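PDB 2Q9U: A-type flavoprotein, which probably scavenges oxygen, moving electrons from its flavin mononucleotide to a diiron centre, as expected of a flavodiiron protein. Local coordinates for residues 260-265 with 311-316; 274-279 with 390-395; 343-348 with 376-381. All coordinates share one frame; numbering follows the deposited sequence.

Interaction 1. Residues 260-265 with 311-316; sequences TVVLDS and VAFASP. With FMN (flavin mononucleotide), chain F.
Ser265 and Pro316, both touching FMN, stand just past the C-terminal ends of two neighbouring parallel strands in the flavodoxin-like domain, the usual place for a cofactor in this open alpha/beta fold. With OG anti to its backbone N (chi1 -175°), Ser265 gives a hydrogen bond from OG to FMN O1P at 2.8 Å. Pro316 supplies carbon contacts instead: its CB lies 3.3 Å from O5' of FMN. The backbone N of Met266 and of Tyr267 and the hydroxyl of Thr270 are also hydrogen-bonded to the cofactor.

Behind these residues the strands are joined by a ladder of backbone bonds. Ala312 N donates to Thr260 O and Ala312 O accepts from Val262 N, the latter at 2.8 Å in a nearly straight bond (170°). Ala314 N then binds Val262 O, but the last rung, Asp264 N to Ala314 O, is weak at 3.3 Å, so the pairing slackens as the chains leave the sheet. There Asp264 O is buried without a polar partner in the model, and Pro316 CD presses against it at 3.1 Å.

Each sheet face is filled differently. Val261 and Leu263 sit beside the methyls of Ala312 and Ala314, small groups that admit Phe347 and helix 269-283. On the opposite face Val262 and Phe313 run side by side, and Val262 CB meets one face of the Phe313 ring in a CH-pi contact, 3.9 Å from its centroid. Beyond the strand, Ser315 OG accepts a hydrogen bond from Met323 N and gives a 2.7 Å hydrogen bond to Pro316 O on a carbonyl lone pair.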
ATOM      1  N   THR A 260       3.963   8.799 -23.904  1.00  9.76           N
ATOM      2  CA  THR A 260       3.654   7.988 -22.689  1.00 10.41           C
ATOM      3  C   THR A 260       2.778   6.779 -23.029  1.00 10.51           C
ATOM      4  O   THR A 260       1.759   6.942 -23.716  1.00  9.11           O
ATOM      5  CB  THR A 260       2.954   8.829 -21.608  1.00 10.52           C
ATOM      6  OG1 THR A 260       3.811   9.915 -21.239  1.00 10.63           O
ATOM      7  CG2 THR A 260       2.622   7.968 -20.324  1.00  9.96           C
ATOM      8  N   VAL A 261       3.159   5.585 -22.534  1.00 10.57           N
ATOM      9  CA  VAL A 261       2.333   4.389 -22.688  1.00 10.98           C
ATOM     10  C   VAL A 261       1.723   4.045 -21.318  1.00 10.35           C
ATOM     11  O   VAL A 261       2.436   3.999 -20.318  1.00 10.91           O
ATOM     12  CB  VAL A 261       3.125   3.186 -23.231  1.00 11.56           C
ATOM     13  CG1 VAL A 261       2.190   1.978 -23.403  1.00 13.02           C
ATOM     14  CG2 VAL A 261       3.751   3.557 -24.576  1.00 13.95           C
ATOM     15  N   VAL A 262       0.407   3.907 -21.268  1.00  9.62           N
ATOM     16  CA  VAL A 262      -0.292   3.596 -20.024  1.00 10.14           C
ATOM     17  C   VAL A 262      -0.925   2.214 -20.209  1.00 11.05           C
ATOM     18  O   VAL A 262      -1.632   1.976 -21.198  1.00 10.61           O
ATOM     19  CB  VAL A 262      -1.399   4.639 -19.709  1.00 10.95           C
ATOM     20  CG1 VAL A 262      -2.165   4.272 -18.415  1.00 10.88           C
ATOM     21  CG2 VAL A 262      -0.781   6.057 -19.579  1.00 10.96           C
ATOM     22  N   LEU A 263      -0.649   1.290 -19.297  1.00 11.35           N
ATOM     23  CA  LEU A 263      -1.180  -0.052 -19.501  1.00 11.06           C
ATOM     24  C   LEU A 263      -1.364  -0.816 -18.217  1.00 11.98           C
ATOM     25  O   LEU A 263      -0.953  -0.378 -17.137  1.00 11.44           O
ATOM     26  CB  LEU A 263      -0.277  -0.889 -20.448  1.00 10.33           C
ATOM     27  CG  LEU A 263       1.036  -1.455 -19.883  1.00 12.76           C
ATOM     28  CD1 LEU A 263       1.514  -2.684 -20.659  1.00 16.88           C
ATOM     29  CD2 LEU A 263       2.121  -0.395 -19.792  1.00 13.93           C
ATOM     30  N   ASP A 264      -1.961  -1.988 -18.355  1.00 11.83           N
ATOM     31  CA  ASP A 264      -1.849  -2.978 -17.307  1.00 14.59           C
ATOM     32  C   ASP A 264      -1.666  -4.319 -18.032  1.00 15.28           C
ATOM     33  O   ASP A 264      -1.916  -4.428 -19.227  1.00 16.43           O
ATOM     34  CB  ASP A 264      -3.100  -2.971 -16.417  1.00 14.59           C
ATOM     35  CG  ASP A 264      -2.847  -3.547 -15.020  1.00 17.26           C
ATOM     36  OD1 ASP A 264      -1.824  -4.260 -14.828  1.00 19.16           O
ATOM     37  OD2 ASP A 264      -3.691  -3.309 -14.124  1.00 17.73           O
ATOM     38  N   SER A 265      -1.225  -5.332 -17.316  1.00 17.06           N
ATOM     39  CA  SER A 265      -0.890  -6.611 -17.944  1.00 16.89           C
ATOM     40  C   SER A 265      -1.047  -7.656 -16.839  1.00 17.30           C
ATOM     41  O   SER A 265      -0.826  -7.347 -15.692  1.00 18.26           O
ATOM     42  CB  SER A 265       0.566  -6.558 -18.473  1.00 16.80           C
ATOM     43  OG  SER A 265       0.913  -7.735 -19.197  1.00 18.82           O
ATOM     44  N   VAL A 311       0.214   9.507 -27.022  1.00 11.12           N
ATOM     45  CA  VAL A 311       0.020   8.472 -25.988  1.00 11.26           C
ATOM     46  C   VAL A 311      -0.351   7.117 -26.591  1.00 12.07           C
ATOM     47  O   VAL A 311      -0.840   7.025 -27.728  1.00 11.47           O
ATOM     48  CB  VAL A 311      -1.068   8.878 -24.932  1.00 11.23           C
ATOM     49  CG1 VAL A 311      -0.648  10.127 -24.173  1.00 11.67           C
ATOM     50  CG2 VAL A 311      -2.496   9.064 -25.575  1.00 12.04           C
ATOM     51  N   ALA A 312      -0.120   6.072 -25.809  1.00 11.66           N
ATOM     52  CA  ALA A 312      -0.711   4.757 -26.099  1.00 12.00           C
ATOM     53  C   ALA A 312      -1.337   4.163 -24.829  1.00 12.42           C
ATOM     54  O   ALA A 312      -0.804   4.345 -23.718  1.00 12.95           O
ATOM     55  CB  ALA A 312       0.354   3.800 -26.692  1.00 11.82           C
ATOM     56  N   PHE A 313      -2.479   3.492 -25.002  1.00 11.83           N
ATOM     57  CA  PHE A 313      -3.119   2.760 -23.924  1.00 11.41           C
ATOM     58  C   PHE A 313      -3.261   1.294 -24.303  1.00 11.92           C
ATOM     59  O   PHE A 313      -3.634   0.952 -25.445  1.00 11.43           O
ATOM     60  CB  PHE A 313      -4.486   3.340 -23.606  1.00 11.27           C
ATOM     61  CG  PHE A 313      -4.432   4.586 -22.745  1.00 11.71           C
ATOM     62  CD1 PHE A 313      -3.985   5.806 -23.283  1.00 11.48           C
ATOM     63  CD2 PHE A 313      -4.814   4.542 -21.415  1.00 12.68           C
ATOM     64  CE1 PHE A 313      -3.926   6.973 -22.504  1.00 13.89           C
ATOM     65  CE2 PHE A 313      -4.790   5.726 -20.623  1.00  9.59           C
ATOM     66  CZ  PHE A 313      -4.328   6.934 -21.173  1.00 11.41           C
ATOM     67  N   ALA A 314      -2.998   0.427 -23.337  1.00 11.12           N
ATOM     68  CA  ALA A 314      -2.944  -0.996 -23.636  1.00 11.66           C
ATOM     69  C   ALA A 314      -3.485  -1.811 -22.483  1.00 11.46           C
ATOM     70  O   ALA A 314      -3.346  -1.428 -21.330  1.00  9.27           O
ATOM     71  CB  ALA A 314      -1.527  -1.411 -23.960  1.00 11.55           C
ATOM     72  N   SER A 315      -4.087  -2.941 -22.829  1.00 11.47           N
ATOM     73  CA  SER A 315      -4.592  -3.895 -21.843  1.00 11.99           C
ATOM     74  C   SER A 315      -4.842  -5.236 -22.528  1.00 12.63           C
ATOM     75  O   SER A 315      -5.310  -5.254 -23.670  1.00 11.45           O
ATOM     76  CB  SER A 315      -5.930  -3.389 -21.257  1.00 12.01           C
ATOM     77  OG  SER A 315      -6.553  -4.365 -20.449  1.00 13.83           O
ATOM     78  N   PRO A 316      -4.578  -6.359 -21.820  1.00 12.70           N
ATOM     79  CA  PRO A 316      -5.191  -7.605 -22.291  1.00 13.27           C
ATOM     80  C   PRO A 316      -6.693  -7.592 -22.111  1.00 12.78           C
ATOM     81  O   PRO A 316      -7.244  -6.764 -21.355  1.00 11.84           O
ATOM     82  CB  PRO A 316      -4.537  -8.686 -21.393  1.00 12.78           C
ATOM     83  CG  PRO A 316      -4.146  -7.975 -20.154  1.00 12.34           C
ATOM     84  CD  PRO A 316      -3.715  -6.576 -20.648  1.00 13.17           C
TER
HETATM   85  N1  FMN F 601      -9.131 -13.494 -23.223  1.00 19.68           N
HETATM   86  C2  FMN F 601     -10.205 -13.151 -23.991  1.00 19.27           C
HETATM   87  O2  FMN F 601     -10.087 -13.116 -25.227  1.00 20.57           O
HETATM   88  N3  FMN F 601     -11.420 -12.879 -23.393  1.00 19.73           N
HETATM   89  C4  FMN F 601     -11.568 -12.904 -22.015  1.00 19.31           C
HETATM   90  O4  FMN F 601     -12.636 -12.517 -21.546  1.00 16.51           O
HETATM   91  C4A FMN F 601     -10.461 -13.244 -21.215  1.00 18.17           C
HETATM   92  N5  FMN F 601     -10.548 -13.323 -19.829  1.00 18.96           N
HETATM   93  C5A FMN F 601      -9.421 -13.678 -19.095  1.00 20.41           C
HETATM   94  C6  FMN F 601      -9.490 -13.759 -17.700  1.00 20.29           C
HETATM   95  C7  FMN F 601      -8.362 -14.111 -16.939  1.00 20.32           C
HETATM   96  C7M FMN F 601      -8.551 -14.379 -15.469  1.00 22.03           C
HETATM   97  C8  FMN F 601      -7.152 -14.395 -17.571  1.00 19.96           C
HETATM   98  C8M FMN F 601      -5.892 -14.669 -16.789  1.00 21.77           C
HETATM   99  C9  FMN F 601      -7.080 -14.319 -18.962  1.00 19.80           C
HETATM  100  C9A FMN F 601      -8.204 -13.963 -19.730  1.00 19.23           C
HETATM  101  N10 FMN F 601      -8.123 -13.879 -21.119  1.00 19.59           N
HETATM  102  C10 FMN F 601      -9.245 -13.550 -21.850  1.00 19.73           C
HETATM  103  C1' FMN F 601      -6.850 -14.171 -21.857  1.00 20.22           C
HETATM  104  C2' FMN F 601      -5.847 -13.024 -21.765  1.00 20.40           C
HETATM  105  O2' FMN F 601      -6.287 -11.860 -22.462  1.00 19.57           O
HETATM  106  C3' FMN F 601      -4.521 -13.602 -22.265  1.00 20.66           C
HETATM  107  O3' FMN F 601      -4.022 -14.448 -21.240  1.00 20.13           O
HETATM  108  C4' FMN F 601      -3.460 -12.572 -22.594  1.00 19.49           C
HETATM  109  O4' FMN F 601      -2.388 -13.207 -23.279  1.00 22.70           O
HETATM  110  C5' FMN F 601      -2.899 -11.915 -21.338  1.00 21.09           C
HETATM  111  O5' FMN F 601      -2.084 -10.819 -21.717  1.00 16.94           O
HETATM  112  P   FMN F 601      -0.883 -10.399 -20.761  1.00 20.20           P
HETATM  113  O1P FMN F 601      -0.471  -9.007 -21.209  1.00 17.49           O
HETATM  114  O2P FMN F 601      -1.404 -10.404 -19.353  1.00 20.92           O
HETATM  115  O3P FMN F 601       0.284 -11.365 -20.875  1.00 17.30           O

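Interaction 2. Residues 274-279 with 390-395; sequences ALALLD and EQAYNA
Tyr393 and Leu277, whose CA atoms are the nearest pair between the segments, carry the packing of helix 269-283 against helix 386-409 on one side of the flavodoxin-like sheet. The segments run in the same general direction at a crossing angle of -41°, and their axes come as close as 6.6 Å. Such closeness is consistent with small residues at the crossing: the methyls of Ala276 and Ala392 meet side-on, CB to CB, at 3.9 Å.

Tyr393 holds CG anti to its backbone N (chi1 179°), which lays the ring alongside the last turn of segment 274-279. CD2 lies by Ala276 O, while CE2 reaches Asp279 C at 3.7 Å. Leu277, likewise with CG anti to N, stretches the other way; its CD1 passes Ala392 O and touches Ala395 CB at 4.1 Å.

Between these two side chains the backbones meet in a reciprocal pair of CA-H...O contacts. Tyr393 CA approaches Ala276 O and Leu277 CA approaches Ala392 O, each at 3.3 Å. Asp279 takes part through CB, near the Tyr393 ring, whereas its OD2 turns to the second subunit, where it accepts from Gln9 N and forms a salt bridge with Arg68.

No conventional hydrogen bond joins the segments, so the contact rests on van der Waals packing and probably on weak CH donors, leaving the aspartate's charge for the subunit interface.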
ATOM      1  N   ALA A 274       4.797  -3.430 -25.146  1.00 14.84           N
ATOM      2  CA  ALA A 274       4.910  -2.021 -24.748  1.00 14.23           C
ATOM      3  C   ALA A 274       6.342  -1.563 -24.776  1.00 14.06           C
ATOM      4  O   ALA A 274       6.619  -0.447 -25.237  1.00 12.89           O
ATOM      5  CB  ALA A 274       4.300  -1.776 -23.342  1.00 14.82           C
ATOM      6  N   LEU A 275       7.265  -2.407 -24.291  1.00 13.31           N
ATOM      7  CA  LEU A 275       8.682  -2.025 -24.290  1.00 13.29           C
ATOM      8  C   LEU A 275       9.230  -1.845 -25.718  1.00 13.08           C
ATOM      9  O   LEU A 275      10.035  -0.951 -25.982  1.00 12.93           O
ATOM     10  CB  LEU A 275       9.536  -3.052 -23.514  1.00 12.15           C
ATOM     11  CG  LEU A 275       9.399  -3.082 -21.984  1.00 13.80           C
ATOM     12  CD1 LEU A 275      10.091  -4.339 -21.421  1.00 12.65           C
ATOM     13  CD2 LEU A 275       9.996  -1.796 -21.358  1.00 12.38           C
ATOM     14  N   ALA A 276       8.831  -2.727 -26.630  1.00 13.14           N
ATOM     15  CA  ALA A 276       9.273  -2.624 -28.031  1.00 13.72           C
ATOM     16  C   ALA A 276       8.730  -1.340 -28.681  1.00 13.39           C
ATOM     17  O   ALA A 276       9.453  -0.635 -29.397  1.00 13.89           O
ATOM     18  CB  ALA A 276       8.822  -3.874 -28.851  1.00 12.30           C
ATOM     19  N   LEU A 277       7.456  -1.063 -28.441  1.00 13.95           N
ATOM     20  CA  LEU A 277       6.839   0.174 -28.923  1.00 13.53           C
ATOM     21  C   LEU A 277       7.599   1.395 -28.393  1.00 13.46           C
ATOM     22  O   LEU A 277       7.850   2.358 -29.118  1.00 12.31           O
ATOM     23  CB  LEU A 277       5.368   0.242 -28.520  1.00 13.84           C
ATOM     24  CG  LEU A 277       4.599   1.426 -29.112  1.00 14.97           C
ATOM     25  CD1 LEU A 277       3.351   0.958 -29.818  1.00 17.80           C
ATOM     26  CD2 LEU A 277       4.225   2.409 -28.049  1.00 17.85           C
ATOM     27  N   LEU A 278       7.928   1.357 -27.105  1.00 13.16           N
ATOM     28  CA  LEU A 278       8.632   2.462 -26.444  1.00 14.41           C
ATOM     29  C   LEU A 278      10.006   2.733 -27.072  1.00 14.57           C
ATOM     30  O   LEU A 278      10.385   3.904 -27.315  1.00 14.42           O
ATOM     31  CB  LEU A 278       8.806   2.097 -24.975  1.00 14.35           C
ATOM     32  CG  LEU A 278       8.861   3.195 -23.949  1.00 17.47           C
ATOM     33  CD1 LEU A 278       7.451   3.764 -23.753  1.00 15.26           C
ATOM     34  CD2 LEU A 278       9.475   2.650 -22.625  1.00 16.12           C
ATOM     35  N   ASP A 279      10.753   1.667 -27.357  1.00 14.32           N
ATOM     36  CA  ASP A 279      12.020   1.833 -28.073  1.00 15.35           C
ATOM     37  C   ASP A 279      11.840   2.462 -29.445  1.00 14.64           C
ATOM     38  O   ASP A 279      12.653   3.280 -29.828  1.00 15.54           O
ATOM     39  CB  ASP A 279      12.844   0.544 -28.160  1.00 15.41           C
ATOM     40  CG  ASP A 279      13.944   0.491 -27.104  1.00 20.23           C
ATOM     41  OD1 ASP A 279      13.678   0.899 -25.937  1.00 21.33           O
ATOM     42  OD2 ASP A 279      15.077   0.064 -27.444  1.00 17.40           O
ATOM     43  N   GLU A 390       8.786  -6.433 -33.556  1.00 19.29           N
ATOM     44  CA  GLU A 390       9.169  -5.556 -34.659  1.00 19.75           C
ATOM     45  C   GLU A 390       8.006  -4.674 -35.111  1.00 19.13           C
ATOM     46  O   GLU A 390       8.183  -3.475 -35.351  1.00 18.78           O
ATOM     47  CB  GLU A 390       9.701  -6.384 -35.832  1.00 20.94           C
ATOM     48  CG  GLU A 390      10.108  -5.525 -36.999  1.00 25.65           C
ATOM     49  CD  GLU A 390      10.744  -6.310 -38.122  1.00 30.47           C
ATOM     50  OE1 GLU A 390      10.132  -7.293 -38.578  1.00 33.94           O
ATOM     51  OE2 GLU A 390      11.860  -5.930 -38.548  1.00 35.24           O
ATOM     52  N   GLN A 391       6.811  -5.257 -35.212  1.00 18.43           N
ATOM     53  CA  GLN A 391       5.629  -4.493 -35.579  1.00 18.69           C
ATOM     54  C   GLN A 391       5.333  -3.426 -34.504  1.00 17.54           C
ATOM     55  O   GLN A 391       4.957  -2.286 -34.815  1.00 16.95           O
ATOM     56  CB  GLN A 391       4.436  -5.433 -35.789  1.00 18.63           C
ATOM     57  CG  GLN A 391       3.150  -4.733 -36.133  1.00 20.44           C
ATOM     58  CD  GLN A 391       2.001  -5.691 -36.370  1.00 22.24           C
ATOM     59  OE1 GLN A 391       2.115  -6.891 -36.111  1.00 26.27           O
ATOM     60  NE2 GLN A 391       0.884  -5.167 -36.876  1.00 25.09           N
ATOM     61  N   ALA A 392       5.534  -3.805 -33.242  1.00 16.39           N
ATOM     62  CA  ALA A 392       5.323  -2.870 -32.126  1.00 15.70           C
ATOM     63  C   ALA A 392       6.321  -1.737 -32.198  1.00 14.91           C
ATOM     64  O   ALA A 392       5.953  -0.579 -32.025  1.00 15.10           O
ATOM     65  CB  ALA A 392       5.416  -3.600 -30.771  1.00 15.84           C
ATOM     66  N   TYR A 393       7.580  -2.084 -32.451  1.00 15.37           N
ATOM     67  CA  TYR A 393       8.671  -1.107 -32.592  1.00 15.66           C
ATOM     68  C   TYR A 393       8.347  -0.120 -33.705  1.00 15.27           C
ATOM     69  O   TYR A 393       8.505   1.091 -33.520  1.00 13.65           O
ATOM     70  CB  TYR A 393      10.009  -1.802 -32.861  1.00 15.44           C
ATOM     71  CG  TYR A 393      11.194  -0.868 -33.043  1.00 16.54           C
ATOM     72  CD1 TYR A 393      11.480  -0.277 -34.288  1.00 16.32           C
ATOM     73  CD2 TYR A 393      12.033  -0.581 -31.973  1.00 16.22           C
ATOM     74  CE1 TYR A 393      12.590   0.584 -34.434  1.00 17.87           C
ATOM     75  CE2 TYR A 393      13.127   0.255 -32.115  1.00 17.06           C
ATOM     76  CZ  TYR A 393      13.403   0.832 -33.325  1.00 17.33           C
ATOM     77  OH  TYR A 393      14.517   1.655 -33.385  1.00 17.11           O
ATOM     78  N   ASN A 394       7.901  -0.645 -34.858  1.00 14.79           N
ATOM     79  CA  ASN A 394       7.527   0.219 -35.985  1.00 14.87           C
ATOM     80  C   ASN A 394       6.337   1.140 -35.693  1.00 14.15           C
ATOM     81  O   ASN A 394       6.336   2.313 -36.096  1.00 14.00           O
ATOM     82  CB  ASN A 394       7.268  -0.602 -37.258  1.00 15.19           C
ATOM     83  CG  ASN A 394       8.534  -1.269 -37.785  1.00 16.15           C
ATOM     84  OD1 ASN A 394       9.674  -0.854 -37.476  1.00 17.31           O
ATOM     85  ND2 ASN A 394       8.345  -2.323 -38.555  1.00 17.41           N
ATOM     86  N   ALA A 395       5.322   0.605 -35.018  1.00 13.80           N
ATOM     87  CA  ALA A 395       4.203   1.417 -34.558  1.00 13.56           C
ATOM     88  C   ALA A 395       4.679   2.532 -33.615  1.00 13.66           C
ATOM     89  O   ALA A 395       4.127   3.633 -33.634  1.00 13.65           O
ATOM     90  CB  ALA A 395       3.135   0.564 -33.914  1.00 13.71           C
TER

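Interaction 3. Residues 343-348 with 376-381; sequences PAFAFG and KGITFK
Strands 344-348 and 378-381, within segments 343-348 and 376-381, run parallel to within 4°, axes 4.8 Å apart, in a beta-alpha-beta unit with helix 356-367. Their pairing is short: Gly348 N donates to Ile378 O at 3.0 Å, nearly along the C=O axis, while Ile378 N reaches Ala346 O only in a weak bond of 3.4 Å. Gly377, at positive phi (63°), turns the chain into the strand and brings its CA to 3.1 Å from Ala346 O.

The large apolar side chains share the face of Phe347 and Ile378. Phe347 and Ile378 approach CB to CB at 4.0 Å, but Phe347 CG takes the crowded position between the backbone N and the carbonyl carbon (chi1 58°), and its ring swings toward Ala274 of helix 269-283. Phe345 crosses Ile378 obliquely, and Ile378 CG1 meets the edge of its ring at CZ, 3.9 Å away. Phe380 leans back so that CE1 touches Gly348 C; its side chain also packs on Thr269.

With one good hydrogen bond and one weak one, this outermost strand of the chain's parallel sheet owes much of its contact to apolar packing and to Gly377, whose lack of a CB lets its chain approach Ala346 O.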
ATOM      1  N   PRO A 343      -2.362  12.457 -30.821  1.00 12.76           N
ATOM      2  CA  PRO A 343      -2.242  11.150 -31.461  1.00 12.29           C
ATOM      3  C   PRO A 343      -2.323  10.068 -30.369  1.00 12.63           C
ATOM      4  O   PRO A 343      -1.675  10.207 -29.347  1.00 10.99           O
ATOM      5  CB  PRO A 343      -0.831  11.184 -32.054  1.00 12.52           C
ATOM      6  CG  PRO A 343      -0.536  12.645 -32.263  1.00 14.00           C
ATOM      7  CD  PRO A 343      -1.200  13.324 -31.103  1.00 13.42           C
ATOM      8  N   ALA A 344      -3.147   9.043 -30.553  1.00 13.32           N
ATOM      9  CA  ALA A 344      -3.329   8.010 -29.523  1.00 13.89           C
ATOM     10  C   ALA A 344      -3.446   6.621 -30.160  1.00 14.82           C
ATOM     11  O   ALA A 344      -4.213   6.431 -31.125  1.00 15.13           O
ATOM     12  CB  ALA A 344      -4.573   8.309 -28.643  1.00 14.53           C
ATOM     13  N   PHE A 345      -2.691   5.666 -29.607  1.00 14.05           N
ATOM     14  CA  PHE A 345      -2.568   4.318 -30.157  1.00 14.03           C
ATOM     15  C   PHE A 345      -3.012   3.322 -29.074  1.00 14.41           C
ATOM     16  O   PHE A 345      -2.959   3.638 -27.874  1.00 13.72           O
ATOM     17  CB  PHE A 345      -1.109   4.074 -30.563  1.00 13.59           C
ATOM     18  CG  PHE A 345      -0.882   2.806 -31.321  1.00 15.16           C
ATOM     19  CD1 PHE A 345      -1.368   2.663 -32.634  1.00 14.12           C
ATOM     20  CD2 PHE A 345      -0.169   1.765 -30.752  1.00 15.31           C
ATOM     21  CE1 PHE A 345      -1.152   1.483 -33.368  1.00 16.04           C
ATOM     22  CE2 PHE A 345       0.059   0.568 -31.463  1.00 15.02           C
ATOM     23  CZ  PHE A 345      -0.438   0.425 -32.774  1.00 16.94           C
ATOM     24  N   ALA A 346      -3.499   2.156 -29.496  1.00 13.71           N
ATOM     25  CA  ALA A 346      -3.919   1.120 -28.539  1.00 14.46           C
ATOM     26  C   ALA A 346      -3.414  -0.243 -28.976  1.00 13.87           C
ATOM     27  O   ALA A 346      -3.306  -0.506 -30.167  1.00 13.30           O
ATOM     28  CB  ALA A 346      -5.453   1.110 -28.365  1.00 13.37           C
ATOM     29  N   PHE A 347      -3.095  -1.112 -28.013  1.00 13.32           N
ATOM     30  CA  PHE A 347      -2.673  -2.470 -28.352  1.00 13.21           C
ATOM     31  C   PHE A 347      -2.943  -3.406 -27.181  1.00 13.99           C
ATOM     32  O   PHE A 347      -3.266  -2.942 -26.103  1.00 13.28           O
ATOM     33  CB  PHE A 347      -1.185  -2.518 -28.756  1.00 12.67           C
ATOM     34  CG  PHE A 347      -0.239  -2.007 -27.693  1.00 12.27           C
ATOM     35  CD1 PHE A 347       0.002  -0.631 -27.551  1.00 11.71           C
ATOM     36  CD2 PHE A 347       0.410  -2.893 -26.832  1.00 12.72           C
ATOM     37  CE1 PHE A 347       0.861  -0.149 -26.557  1.00 12.51           C
ATOM     38  CE2 PHE A 347       1.288  -2.407 -25.817  1.00 12.55           C
ATOM     39  CZ  PHE A 347       1.527  -1.035 -25.708  1.00  9.91           C
ATOM     40  N   GLY A 348      -2.818  -4.714 -27.390  1.00 14.58           N
ATOM     41  CA  GLY A 348      -3.028  -5.635 -26.283  1.00 15.35           C
ATOM     42  C   GLY A 348      -3.213  -7.061 -26.712  1.00 15.97           C
ATOM     43  O   GLY A 348      -3.592  -7.326 -27.850  1.00 16.30           O
ATOM     44  N   LYS A 376      -7.275  -0.090 -35.547  1.00 24.52           N
ATOM     45  CA  LYS A 376      -7.049  -1.511 -35.409  1.00 24.14           C
ATOM     46  C   LYS A 376      -6.081  -1.775 -34.261  1.00 23.73           C
ATOM     47  O   LYS A 376      -6.257  -2.740 -33.511  1.00 23.96           O
ATOM     48  CB  LYS A 376      -6.506  -2.092 -36.708  1.00 24.30           C
ATOM     49  N   GLY A 377      -5.067  -0.913 -34.121  1.00 22.04           N
ATOM     50  CA  GLY A 377      -3.996  -1.140 -33.161  1.00 20.84           C
ATOM     51  C   GLY A 377      -3.189  -2.398 -33.457  1.00 20.65           C
ATOM     52  O   GLY A 377      -3.056  -2.826 -34.625  1.00 20.79           O
ATOM     53  N   ILE A 378      -2.621  -2.983 -32.411  1.00 18.93           N
ATOM     54  CA  ILE A 378      -1.951  -4.274 -32.546  1.00 18.78           C
ATOM     55  C   ILE A 378      -2.568  -5.206 -31.524  1.00 18.60           C
ATOM     56  O   ILE A 378      -2.620  -4.884 -30.356  1.00 17.22           O
ATOM     57  CB  ILE A 378      -0.416  -4.191 -32.347  1.00 18.92           C
ATOM     58  CG1 ILE A 378       0.230  -3.367 -33.474  1.00 19.68           C
ATOM     59  CG2 ILE A 378       0.186  -5.597 -32.266  1.00 18.44           C
ATOM     60  CD1 ILE A 378       1.640  -2.951 -33.193  1.00 22.88           C
ATOM     61  N   THR A 379      -3.096  -6.334 -31.988  1.00 19.18           N
ATOM     62  CA  THR A 379      -3.589  -7.363 -31.089  1.00 19.72           C
ATOM     63  C   THR A 379      -2.964  -8.698 -31.480  1.00 20.29           C
ATOM     64  O   THR A 379      -2.502  -8.886 -32.615  1.00 19.35           O
ATOM     65  CB  THR A 379      -5.130  -7.469 -31.101  1.00 20.29           C
ATOM     66  OG1 THR A 379      -5.585  -7.753 -32.431  1.00 22.39           O
ATOM     67  CG2 THR A 379      -5.741  -6.165 -30.677  1.00 20.73           C
ATOM     68  N   PHE A 380      -2.933  -9.609 -30.521  1.00 20.48           N
ATOM     69  CA  PHE A 380      -2.344 -10.920 -30.741  1.00 21.05           C
ATOM     70  C   PHE A 380      -2.879 -11.883 -29.697  1.00 21.23           C
ATOM     71  O   PHE A 380      -3.230 -11.486 -28.580  1.00 19.36           O
ATOM     72  CB  PHE A 380      -0.810 -10.855 -30.679  1.00 20.99           C
ATOM     73  CG  PHE A 380      -0.282 -10.279 -29.399  1.00 22.26           C
ATOM     74  CD1 PHE A 380      -0.238  -8.884 -29.207  1.00 23.83           C
ATOM     75  CD2 PHE A 380       0.152 -11.118 -28.376  1.00 20.95           C
ATOM     76  CE1 PHE A 380       0.235  -8.342 -28.015  1.00 24.59           C
ATOM     77  CE2 PHE A 380       0.637 -10.599 -27.187  1.00 23.62           C
ATOM     78  CZ  PHE A 380       0.677  -9.207 -26.992  1.00 24.42           C
ATOM     79  N   LYS A 381      -2.944 -13.153 -30.062  1.00 21.64           N
ATOM     80  CA  LYS A 381      -3.387 -14.212 -29.166  1.00 23.52           C
ATOM     81  C   LYS A 381      -2.292 -14.827 -28.300  1.00 23.18           C
ATOM     82  O   LYS A 381      -1.380 -15.423 -28.783  1.00 24.08           O
ATOM     83  CB  LYS A 381      -4.208 -15.266 -29.931  1.00 23.45           C
ATOM     84  CG  LYS A 381      -4.495 -16.492 -29.192  1.00 25.30           C
ATOM     85  CD  LYS A 381      -5.072 -17.552 -30.117  1.00 25.65           C
ATOM     86  CE  LYS A 381      -6.159 -17.021 -30.955  1.00 29.31           C
ATOM     87  NZ  LYS A 381      -7.351 -17.915 -30.959  1.00 30.60           N
TER

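How the interactions relate
The three contacts belong to one flavodoxin-like domain: two in its sheet, and interaction 2 in the helices packed on one face of it. Interactions 1 and 3, with centres about 9 Å apart, meet where strands 310-314 and 344-350 are neighbours, joined by a probable hydrogen bond from Phe313 N to Phe345 O at 2.9 Å. Leu277 links all three, since its CD2 packs on Val261 CG2 at 3.7 Å and its CD1 on Phe345 CE2 at 3.7 Å. The contacts differ in their distance from FMN: interaction 1 touches the cofactor, the Phe380 side chain of interaction 3 stays about 6 Å from it, and the side chain of Ala392 in interaction 2 about 12 Å from FMN.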